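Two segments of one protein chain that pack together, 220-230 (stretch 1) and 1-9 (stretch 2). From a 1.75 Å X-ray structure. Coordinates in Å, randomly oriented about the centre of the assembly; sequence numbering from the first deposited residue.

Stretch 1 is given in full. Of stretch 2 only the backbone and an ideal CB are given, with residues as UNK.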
# COMPACT_ATOMS: atom_id res chain seq x y z
N LYS A 220 27.16 -12.19 14.45
CA LYS A 220 26.58 -12.28 13.11
C LYS A 220 26.90 -11.02 12.30
O LYS A 220 26.69 -9.91 12.79
CB LYS A 220 25.06 -12.48 13.19
CG LYS A 220 24.38 -12.88 11.87
CD LYS A 220 24.64 -14.34 11.53
CE LYS A 220 23.84 -14.79 10.31
NZ LYS A 220 24.28 -16.13 9.82
N PRO A 221 27.41 -11.19 11.07
CA PRO A 221 27.74 -10.04 10.23
C PRO A 221 26.50 -9.28 9.78
O PRO A 221 25.41 -9.86 9.67
CB PRO A 221 28.44 -10.67 9.02
CG PRO A 221 28.75 -12.08 9.41
CD PRO A 221 27.70 -12.46 10.38
N ALA A 222 26.66 -7.99 9.54
CA ALA A 222 25.63 -7.16 8.93
C ALA A 222 26.34 -6.09 8.13
O ALA A 222 27.54 -5.87 8.31
CB ALA A 222 24.74 -6.54 9.99
N ILE A 223 25.61 -5.45 7.22
CA ILE A 223 26.19 -4.39 6.40
C ILE A 223 26.00 -3.04 7.09
O ILE A 223 26.95 -2.28 7.25
CB ILE A 223 25.62 -4.38 4.96
CG1 ILE A 223 25.93 -5.69 4.25
CG2 ILE A 223 26.24 -3.27 4.15
CD1 ILE A 223 24.81 -6.65 4.25
N TYR A 224 24.77 -2.77 7.52
CA TYR A 224 24.44 -1.55 8.25
C TYR A 224 23.59 -1.92 9.45
O TYR A 224 22.80 -2.86 9.38
CB TYR A 224 23.61 -0.59 7.39
CG TYR A 224 24.25 -0.11 6.10
CD1 TYR A 224 25.21 0.91 6.11
CD2 TYR A 224 23.87 -0.65 4.88
CE1 TYR A 224 25.79 1.36 4.93
CE2 TYR A 224 24.44 -0.19 3.68
CZ TYR A 224 25.40 0.81 3.72
OH TYR A 224 25.96 1.26 2.54
N ASP A 225 23.75 -1.17 10.54
CA ASP A 225 22.78 -1.19 11.63
C ASP A 225 21.85 0.01 11.47
O ASP A 225 22.30 1.11 11.16
CB ASP A 225 23.49 -1.12 12.99
CG ASP A 225 24.39 -2.31 13.24
OD1 ASP A 225 23.91 -3.46 13.14
OD2 ASP A 225 25.58 -2.09 13.53
N LEU A 226 20.55 -0.20 11.66
CA LEU A 226 19.58 0.90 11.55
C LEU A 226 19.34 1.47 12.94
O LEU A 226 18.82 0.79 13.81
CB LEU A 226 18.28 0.41 10.90
CG LEU A 226 17.10 1.39 10.78
CD1 LEU A 226 17.49 2.70 10.09
CD2 LEU A 226 15.93 0.72 10.06
N LEU A 227 19.73 2.73 13.14
CA LEU A 227 19.73 3.31 14.49
C LEU A 227 18.52 4.19 14.78
O LEU A 227 18.08 4.28 15.93
CB LEU A 227 21.01 4.12 14.73
CG LEU A 227 22.34 3.36 14.60
CD1 LEU A 227 23.51 4.31 14.88
CD2 LEU A 227 22.40 2.14 15.50
N GLY A 228 18.01 4.84 13.76
CA GLY A 228 16.90 5.75 13.95
C GLY A 228 16.40 6.29 12.64
O GLY A 228 16.99 6.06 11.58
N TRP A 229 15.29 7.01 12.72
CA TRP A 229 14.62 7.50 11.53
C TRP A 229 13.74 8.68 11.87
O TRP A 229 13.30 8.83 13.02
CB TRP A 229 13.78 6.39 10.88
CG TRP A 229 12.90 5.65 11.84
CD1 TRP A 229 11.64 5.99 12.22
CD2 TRP A 229 13.22 4.45 12.55
NE1 TRP A 229 11.15 5.07 13.12
CE2 TRP A 229 12.10 4.11 13.34
CE3 TRP A 229 14.35 3.62 12.60
CZ2 TRP A 229 12.07 2.99 14.18
CZ3 TRP A 229 14.33 2.49 13.43
CH2 TRP A 229 13.19 2.19 14.21
N GLU A 230 13.53 9.53 10.87
CA GLU A 230 12.60 10.65 10.95
C GLU A 230 11.73 10.68 9.71
O GLU A 230 12.20 10.38 8.61
CB GLU A 230 13.35 11.99 11.05
CG GLU A 230 14.09 12.22 12.35
CD GLU A 230 13.19 12.32 13.57
OE1 GLU A 230 12.13 12.97 13.48
OE2 GLU A 230 13.56 11.76 14.62
N UNK A 1 18.37 -1.09 19.47
CA UNK A 1 17.12 -1.57 18.80
C UNK A 1 17.30 -2.96 18.16
O UNK A 1 16.32 -3.66 17.88
CB UNK A 1 16.68 -0.57 17.72
N UNK A 2 18.56 -3.34 17.93
CA UNK A 2 18.90 -4.64 17.33
C UNK A 2 18.45 -4.80 15.89
O UNK A 2 18.18 -5.92 15.45
CB UNK A 2 18.28 -5.77 18.16
N UNK A 3 18.37 -3.69 15.16
CA UNK A 3 17.93 -3.70 13.77
C UNK A 3 19.13 -3.57 12.86
O UNK A 3 19.92 -2.62 13.00
CB UNK A 3 16.93 -2.58 13.50
N UNK A 4 19.28 -4.51 11.93
CA UNK A 4 20.42 -4.48 11.02
C UNK A 4 20.02 -4.90 9.61
O UNK A 4 19.17 -5.78 9.42
CB UNK A 4 21.54 -5.39 11.54
N UNK A 5 20.66 -4.25 8.63
CA UNK A 5 20.53 -4.64 7.22
C UNK A 5 21.59 -5.69 6.94
O UNK A 5 22.79 -5.39 6.97
CB UNK A 5 20.68 -3.44 6.28
N UNK A 6 21.15 -6.92 6.68
CA UNK A 6 22.06 -8.06 6.57
C UNK A 6 22.33 -8.48 5.13
O UNK A 6 23.22 -9.29 4.86
CB UNK A 6 21.49 -9.25 7.34
N UNK A 7 21.57 -7.92 4.20
CA UNK A 7 21.83 -8.13 2.77
C UNK A 7 21.20 -7.03 1.95
O UNK A 7 20.22 -6.42 2.37
CB UNK A 7 21.30 -9.49 2.31
N UNK A 8 21.78 -6.77 0.78
CA UNK A 8 21.21 -5.84 -0.19
C UNK A 8 21.36 -6.45 -1.57
O UNK A 8 22.34 -7.16 -1.84
CB UNK A 8 21.88 -4.47 -0.12
N UNK A 9 20.39 -6.18 -2.44
CA UNK A 9 20.44 -6.62 -3.82
C UNK A 9 19.81 -5.60 -4.73
O UNK A 9 18.84 -4.92 -4.36
CB UNK A 9 19.75 -7.97 -3.98

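The two segments run antiparallel, and their backbone hydrogen bonds fix the register that each side chain of stretch 2 must respect.

Position 1 points its CA-to-CB bond toward stretch 1; Leu226 O lies 4.7 Å from the ideal CB of position 1, with the indole of Trp229 farther off. A long apolar side chain could reach that ring; a short one could not. The residue is Leu1, whose CD1 lies 4.1 Å from Trp229 CH2 and 3.4 Å from Leu227 O.

Position 2 has a CB direction pointing away, so stretch 1 imposes nothing. Its phi of 66° favours glycine, though asparagine would also be tolerated. It is Gly2.

At position 3 the CB direction is sideways, beside Leu226, and the indole edge of Trp229 is within reach of a medium-sized, flexible apolar chain; leucine, isoleucine or methionine would suit. Leu3 places CD1 3.8 Å from Trp229 CH2, near the ring plane, while its CB lies 4.2 Å from Leu226 CB. Its backbone O accepts from Leu226 N at 2.8 Å, and water 1 links Leu3 N to Leu226 O.

Position 4 forms a non-hydrogen-bonded pair with Asp225, on the same sheet face. The ideal CB is 3.5 Å from Asp225 OD1 and 3.7 Å from Ala222 CB, which favours something small; serine, alanine or threonine are candidates, and an acid would meet like charge. Ser4 is found, its CB 3.4 Å from Asp225 OD1.

Position 5 pairs with Tyr224 across the sheet, on the face carrying that ring. A beta-branched or other aliphatic residue suits both strand and neighbour. Ile5 sets its CB 4.2 Å from Tyr224 CB. Its backbone N donates to Tyr224 O (2.7 Å), and its O accepts from Ile223 N (2.8 Å) and, weakly, from Tyr224 N (3.3 Å).

Position 6 points its CB away, yet Pro221 O and Ala222 remain near enough for a short methyl-bearing chain such as valine or threonine. Thr6 brings CG2 to 4.0 Å from Pro221 O and 4.1 Å from Ala222 CB; water 3 donates to Thr6 O and, weakly, to Pro221 O.

Position 7 also points away, and its backbone N is 3.5 Å from Ile223 CD1. Stretch 1 leaves the choice open; Gly7 is present.

Position 8 points toward stretch 1 but needs length to touch Ile223 and the Tyr224 ring. Leucine or methionine would serve. Leu8 puts CD1 3.8 Å from Ile223 CG2 and CD2 4.3 Å from Tyr224 CE2, at the ring edge.

Position 9 is out of reach, and stretch 1 cannot select its residue, Gly9.

Stretch 2, residues 1-9: LGLSITGLG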
# COMPACT_ATOMS: atom_id res chain seq x y z
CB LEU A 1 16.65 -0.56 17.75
CG LEU A 1 16.33 0.85 18.26
CD1 LEU A 1 16.02 1.78 17.09
CD2 LEU A 1 15.17 0.83 19.27
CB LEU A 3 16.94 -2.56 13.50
CG LEU A 3 15.66 -2.54 14.33
CD1 LEU A 3 14.90 -1.24 14.12
CD2 LEU A 3 14.79 -3.75 14.01
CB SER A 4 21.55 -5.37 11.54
OG SER A 4 21.19 -6.74 11.49
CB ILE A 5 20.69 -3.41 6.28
CG1 ILE A 5 19.53 -2.42 6.48
CG2 ILE A 5 20.78 -3.87 4.81
CD1 ILE A 5 19.72 -1.06 5.76
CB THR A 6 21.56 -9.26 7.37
OG1 THR A 6 20.21 -9.55 6.98
CG2 THR A 6 21.60 -8.97 8.86
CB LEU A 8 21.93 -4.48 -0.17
CG LEU A 8 22.02 -3.68 1.13
CD1 LEU A 8 23.31 -4.01 1.90
CD2 LEU A 8 21.97 -2.18 0.83
O HOH W 1 19.73 -0.99 15.72
O HOH W 2 21.79 -2.93 15.52
O HOH W 3 25.30 -9.84 6.43
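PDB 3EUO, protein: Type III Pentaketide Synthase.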